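Local structure of superoxide reductase (Giardia intestinalis, 4D7P) at residues A[27-32]-A[79-84]; A[48-53]-A[96-101]. The protein is a one-iron superoxide reductase that probably converts superoxide to hydrogen peroxide at a mononuclear iron centre. All coordinates share one frame; numbering follows the deposited sequence.

In the fold
Contact 1 and contact 2 belong to the two facing sheets of an immunoglobulin-like beta sandwich, with centres about 16 Å apart. Their segments alternate along the chain: strands 29-34 and 79-83 pair in one sheet, strands 48-57 and 90-99 in the other, and the chain passes repeatedly from sheet to sheet. The layers meet in the core, where Phe82 CB lies 3.6 Å from Leu53 CD2 and Ile32 CG2 lies 3.8 Å from Ile51 CG2. Contact 2 carries Cys99, a direct iron ligand. Contact 1 supplies no ligand; within it, Val79 N comes nearest the iron, at 12.9 Å, and strand 79-83, outermost within this chain, makes backbone hydrogen bonds to the second subunit through Arg83.

Contact 1 (A[27-32]-A[79-84]); sequences GNHVDI and VASFRV
Ile32 and Phe82 meet on the inner face of an antiparallel strand pair in the immunoglobulin-like sandwich, where CD1 of Ile32 lies 3.8 Å from CE1 of Phe82. This is the tightly packed side: Val30, Ile32, Ala80 and Phe82 are all buried, CB of Ile32 lies 4.4 Å from CB of Ala80, and Val30 CG2 reaches Val84 CG2 at 4.2 Å. Strand 48-57 covers this side with Ile51 and Leu53. Two-way backbone bonds join Val30 to Phe82 and Ile32 to Ala80, the shortest being Ile32 N to Ala80 O at 2.7 Å.

On the other face His29, Asp31 and Arg83 are partly exposed, whereas Ser81 beside them is buried against the second subunit, its OG hydrogen-bonded to Ser81 of that subunit. ND1 of His29 stands over the centre of the Arg83 guanidinium, 3.3 Å from CZ, with ring and guanidinium planes turned 48° apart. At the loop end, CG of Asn28 lies between its backbone N and carbonyl carbon (chi1 67°), and ND2 donates to Val84 O at 2.8 Å from above the carbonyl plane. The same ND2 also bonds Glu77 of the second subunit.

His29 NE2 gives a weak bond to Asp31 OD1, 3.2 Å long. The imidazole thus lies between a carboxylate and a guanidinium, whose charges would be expected to pull its protonation in opposing directions.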
loop_
_atom_site.group_PDB
_atom_site.type_symbol
_atom_site.label_atom_id
_atom_site.label_comp_id
_atom_site.label_asym_id
_atom_site.label_seq_id
_atom_site.Cartn_x
_atom_site.Cartn_y
_atom_site.Cartn_z
ATOM N N GLY A 27 0.431 19.753 16.746
ATOM C CA GLY A 27 1.184 18.842 17.591
ATOM C C GLY A 27 1.954 17.875 16.700
ATOM O O GLY A 27 2.816 18.289 15.926
ATOM N N ASN A 28 1.630 16.589 16.767
ATOM C CA ASN A 28 2.322 15.630 15.914
ATOM C C ASN A 28 1.385 15.114 14.826
ATOM O O ASN A 28 1.736 14.221 14.052
ATOM C CB ASN A 28 2.897 14.468 16.736
ATOM C CG ASN A 28 1.827 13.607 17.357
ATOM O OD1 ASN A 28 0.729 14.082 17.652
ATOM N ND2 ASN A 28 2.135 12.323 17.556
ATOM N N HIS A 29 0.199 15.713 14.770
ATOM C CA HIS A 29 -0.799 15.380 13.767
ATOM C C HIS A 29 -0.589 16.176 12.487
ATOM O O HIS A 29 -0.419 17.398 12.533
ATOM C CB HIS A 29 -2.195 15.660 14.294
ATOM C CG HIS A 29 -3.265 15.158 13.396
ATOM N ND1 HIS A 29 -3.746 13.869 13.466
ATOM C CD2 HIS A 29 -3.915 15.751 12.368
ATOM C CE1 HIS A 29 -4.665 13.698 12.534
ATOM N NE2 HIS A 29 -4.790 14.826 11.857
ATOM N N VAL A 30 -0.645 15.495 11.349
ATOM C CA VAL A 30 -0.390 16.131 10.062
ATOM C C VAL A 30 -1.570 15.901 9.122
ATOM O O VAL A 30 -1.883 14.764 8.807
ATOM C CB VAL A 30 0.891 15.584 9.398
ATOM C CG1 VAL A 30 1.117 16.257 8.057
ATOM C CG2 VAL A 30 2.096 15.768 10.314
ATOM N N ASP A 31 -2.244 16.972 8.703
ATOM C CA ASP A 31 -3.332 16.864 7.720
ATOM C C ASP A 31 -2.843 17.287 6.354
ATOM O O ASP A 31 -2.226 18.339 6.227
ATOM C CB ASP A 31 -4.538 17.729 8.114
ATOM C CG ASP A 31 -5.266 17.194 9.323
ATOM O OD1 ASP A 31 -5.924 16.138 9.210
ATOM O OD2 ASP A 31 -5.181 17.830 10.389
ATOM N N ILE A 32 -3.139 16.484 5.337
ATOM C CA ILE A 32 -2.667 16.747 3.984
ATOM C C ILE A 32 -3.802 16.810 2.964
ATOM O O ILE A 32 -4.732 16.004 3.015
ATOM C CB ILE A 32 -1.670 15.663 3.524
ATOM C CG1 ILE A 32 -0.474 15.595 4.478
ATOM C CG2 ILE A 32 -1.254 15.912 2.080
ATOM C CD1 ILE A 32 0.496 14.508 4.150
ATOM N N VAL A 79 -6.560 13.448 -0.089
ATOM C CA VAL A 79 -6.278 13.903 1.256
ATOM C C VAL A 79 -5.614 12.778 2.038
ATOM O O VAL A 79 -5.677 11.601 1.642
ATOM C CB VAL A 79 -7.562 14.333 1.987
ATOM C CG1 VAL A 79 -8.279 15.413 1.189
ATOM C CG2 VAL A 79 -8.482 13.150 2.159
ATOM N N ALA A 80 -4.989 13.135 3.150
ATOM C CA ALA A 80 -4.449 12.139 4.059
ATOM C C ALA A 80 -4.203 12.740 5.431
ATOM O O ALA A 80 -4.136 13.961 5.582
ATOM C CB ALA A 80 -3.133 11.537 3.494
ATOM N N SER A 81 -4.076 11.887 6.443
ATOM C CA SER A 81 -3.493 12.368 7.686
ATOM C C SER A 81 -2.607 11.320 8.347
ATOM O O SER A 81 -2.772 10.116 8.154
ATOM C CB SER A 81 -4.580 12.856 8.656
ATOM O OG SER A 81 -5.610 11.909 8.843
ATOM N N PHE A 82 -1.638 11.821 9.100
ATOM C CA PHE A 82 -0.685 11.003 9.819
ATOM C C PHE A 82 -0.573 11.525 11.220
ATOM O O PHE A 82 -0.983 12.649 11.513
ATOM C CB PHE A 82 0.675 11.042 9.150
ATOM C CG PHE A 82 0.661 10.552 7.740
ATOM C CD1 PHE A 82 0.195 11.356 6.717
ATOM C CD2 PHE A 82 1.111 9.275 7.433
ATOM C CE1 PHE A 82 0.185 10.905 5.409
ATOM C CE2 PHE A 82 1.106 8.825 6.133
ATOM C CZ PHE A 82 0.635 9.644 5.117
ATOM N N ARG A 83 -0.011 10.716 12.098
ATOM C CA ARG A 83 0.302 11.219 13.416
ATOM C C ARG A 83 1.689 10.714 13.739
ATOM O O ARG A 83 1.895 9.525 13.943
ATOM C CB ARG A 83 -0.731 10.769 14.437
ATOM C CG ARG A 83 -0.643 11.510 15.753
ATOM C CD ARG A 83 -1.903 11.328 16.565
ATOM N NE ARG A 83 -2.523 12.610 16.858
ATOM C CZ ARG A 83 -3.786 12.915 16.596
ATOM N NH1 ARG A 83 -4.587 12.025 16.037
ATOM N NH2 ARG A 83 -4.247 14.120 16.901
ATOM N N VAL A 84 2.643 11.629 13.754
ATOM C CA VAL A 84 4.035 11.246 13.794
ATOM C C VAL A 84 4.495 10.829 15.182
ATOM O O VAL A 84 4.456 11.607 16.125
ATOM C CB VAL A 84 4.928 12.389 13.287
ATOM C CG1 VAL A 84 6.396 11.993 13.382
ATOM C CG2 VAL A 84 4.556 12.737 11.855
#

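Contact 2 (A[48-53]-A[96-101]); sequences IGTIRL and VAYCNL. With FE (Fe (III) ion), chain B.
Thr50 is brought against Tyr98 by its first torsion: OG1 of Thr50 lies between the backbone N and the carbonyl carbon (chi1 60°), which sets it 3.5 Å from Tyr98 CB. The two strands are antiparallel neighbours in the iron-bearing sheet of the immunoglobulin-like sandwich, and a beta bulge interrupts their pairing. Gly49 and Thr50 together lie opposite Tyr98. Gly49 N donates to Tyr98 O at 2.8 Å, nearly along the C=O axis, and Tyr98 N answers to Thr50 O at 3.1 Å. Beyond the bulge the ladder becomes regular, with Arg52 and Val96 exchanging two backbone bonds.

A water bridges the strands on the Thr50 side. It lies 2.6 Å from Thr50 OG1 and donates to Val96 O at 2.8 Å, linking a buried hydroxyl to the opposite strand. On this same face the guanidinium of Arg52 is salt-bridged to Glu65, and the hydroxyl of Tyr98 bonds the backbone N of Glu65 of the third subunit, so the face takes part in assembly.

The other face carries Ile48, Ile51, Ala97 and Cys99, and it turns toward Cys34 of strand 29-34. Here Ile48 packs with its two branches on different partners: CG2 meets Ala97 CB at 4.1 Å, and CG1 lies 3.8 Å from Cys99 CB. The isoleucine thereby sits directly against the methylene of a metal ligand. His19, His40, His46 and His102 share the iron with this cysteine, the four-histidine, one-cysteine set of superoxide reductases; Glu17 belongs to the metal site too. With its sulfur anti to the backbone N (chi1 165°), Cys99 places SG 2.4 Å from the iron.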
loop_
_atom_site.group_PDB
_atom_site.type_symbol
_atom_site.label_atom_id
_atom_site.label_comp_id
_atom_site.label_asym_id
_atom_site.label_seq_id
_atom_site.Cartn_x
_atom_site.Cartn_y
_atom_site.Cartn_z
ATOM N N ILE A 48 -4.412 11.302 -8.096
ATOM C CA ILE A 48 -3.271 11.172 -7.215
ATOM C C ILE A 48 -3.498 9.879 -6.453
ATOM O O ILE A 48 -4.481 9.724 -5.714
ATOM C CB ILE A 48 -3.102 12.374 -6.274
ATOM C CG1 ILE A 48 -2.480 13.534 -7.057
ATOM C CG2 ILE A 48 -2.209 12.015 -5.085
ATOM C CD1 ILE A 48 -2.547 14.863 -6.313
ATOM N N GLY A 49 -2.607 8.928 -6.697
ATOM C CA GLY A 49 -2.779 7.576 -6.213
ATOM C C GLY A 49 -2.232 7.386 -4.821
ATOM O O GLY A 49 -2.774 6.590 -4.040
ATOM N N THR A 50 -1.153 8.095 -4.497
ATOM C CA THR A 50 -0.578 7.967 -3.159
ATOM C C THR A 50 -0.158 9.301 -2.597
ATOM O O THR A 50 0.234 10.204 -3.328
ATOM C CB THR A 50 0.679 7.033 -3.114
ATOM O OG1 THR A 50 1.704 7.556 -3.976
ATOM C CG2 THR A 50 0.332 5.589 -3.509
ATOM N N ILE A 51 -0.236 9.403 -1.279
ATOM C CA ILE A 51 0.301 10.533 -0.555
ATOM C C ILE A 51 1.179 9.904 0.505
ATOM O O ILE A 51 0.685 9.168 1.368
ATOM C CB ILE A 51 -0.797 11.401 0.071
ATOM C CG1 ILE A 51 -1.637 12.093 -1.012
ATOM C CG2 ILE A 51 -0.195 12.417 1.014
ATOM C CD1 ILE A 51 -2.903 12.730 -0.462
ATOM N N ARG A 52 2.485 10.122 0.403
ATOM C CA ARG A 52 3.416 9.573 1.383
ATOM C C ARG A 52 3.956 10.673 2.252
ATOM O O ARG A 52 4.159 11.786 1.771
ATOM C CB ARG A 52 4.573 8.851 0.692
ATOM C CG ARG A 52 4.151 7.604 -0.024
ATOM C CD ARG A 52 5.024 7.329 -1.216
ATOM N NE ARG A 52 6.168 6.494 -0.882
ATOM C CZ ARG A 52 7.277 6.453 -1.614
ATOM N NH1 ARG A 52 7.365 7.217 -2.696
ATOM N NH2 ARG A 52 8.301 5.674 -1.268
ATOM N N LEU A 53 4.200 10.349 3.521
ATOM C CA LEU A 53 4.823 11.272 4.455
ATOM C C LEU A 53 6.148 10.701 4.942
ATOM O O LEU A 53 6.213 9.563 5.406
ATOM C CB LEU A 53 3.903 11.566 5.655
ATOM C CG LEU A 53 4.431 12.643 6.614
ATOM C CD1 LEU A 53 4.561 13.977 5.883
ATOM C CD2 LEU A 53 3.550 12.803 7.864
ATOM N N VAL A 96 4.897 13.675 -0.174
ATOM C CA VAL A 96 5.071 13.418 -1.602
ATOM C C VAL A 96 3.808 12.837 -2.232
ATOM O O VAL A 96 3.351 11.757 -1.847
ATOM C CB VAL A 96 6.250 12.455 -1.874
ATOM C CG1 VAL A 96 6.306 12.121 -3.339
ATOM C CG2 VAL A 96 7.575 13.092 -1.442
ATOM N N ALA A 97 3.237 13.568 -3.186
ATOM C CA ALA A 97 2.026 13.130 -3.870
ATOM C C ALA A 97 2.368 12.624 -5.260
ATOM O O ALA A 97 3.166 13.240 -5.959
ATOM C CB ALA A 97 1.011 14.269 -3.949
ATOM N N TYR A 98 1.766 11.503 -5.652
ATOM C CA TYR A 98 1.995 10.913 -6.970
ATOM C C TYR A 98 0.734 10.978 -7.822
ATOM O O TYR A 98 -0.292 10.395 -7.466
ATOM C CB TYR A 98 2.455 9.444 -6.855
ATOM C CG TYR A 98 2.194 8.643 -8.121
ATOM C CD1 TYR A 98 2.931 8.882 -9.280
ATOM C CD2 TYR A 98 1.199 7.663 -8.167
ATOM C CE1 TYR A 98 2.687 8.177 -10.454
ATOM C CE2 TYR A 98 0.953 6.944 -9.341
ATOM C CZ TYR A 98 1.702 7.215 -10.483
ATOM O OH TYR A 98 1.476 6.523 -11.662
ATOM N N CYS A 99 0.817 11.678 -8.945
ATOM C CA CYS A 99 -0.274 11.725 -9.906
ATOM C C CYS A 99 0.108 10.897 -11.120
ATOM O O CYS A 99 1.234 10.998 -11.612
ATOM C CB CYS A 99 -0.578 13.161 -10.317
ATOM S SG CYS A 99 -1.602 13.295 -11.801
ATOM N N ASN A 100 -0.816 10.076 -11.609
ATOM C CA ASN A 100 -0.468 9.168 -12.700
ATOM C C ASN A 100 -0.064 9.946 -13.943
ATOM O O ASN A 100 0.863 9.562 -14.645
ATOM C CB ASN A 100 -1.622 8.216 -13.023
ATOM C CG ASN A 100 -2.819 8.935 -13.625
ATOM O OD1 ASN A 100 -3.278 9.951 -13.096
ATOM N ND2 ASN A 100 -3.325 8.417 -14.736
ATOM N N LEU A 101 -0.730 11.064 -14.203
ATOM C CA LEU A 101 -0.432 11.807 -15.418
ATOM C C LEU A 101 0.766 12.723 -15.225
ATOM O O LEU A 101 1.536 12.940 -16.155
ATOM C CB LEU A 101 -1.647 12.619 -15.874
ATOM C CG LEU A 101 -2.846 11.804 -16.366
ATOM C CD1 LEU A 101 -3.979 12.720 -16.801
ATOM C CD2 LEU A 101 -2.443 10.862 -17.500
HETATM FE FE FE B . -2.454 15.476 -12.186
HETATM O O HOH W 1 3.533 9.353 -3.344
#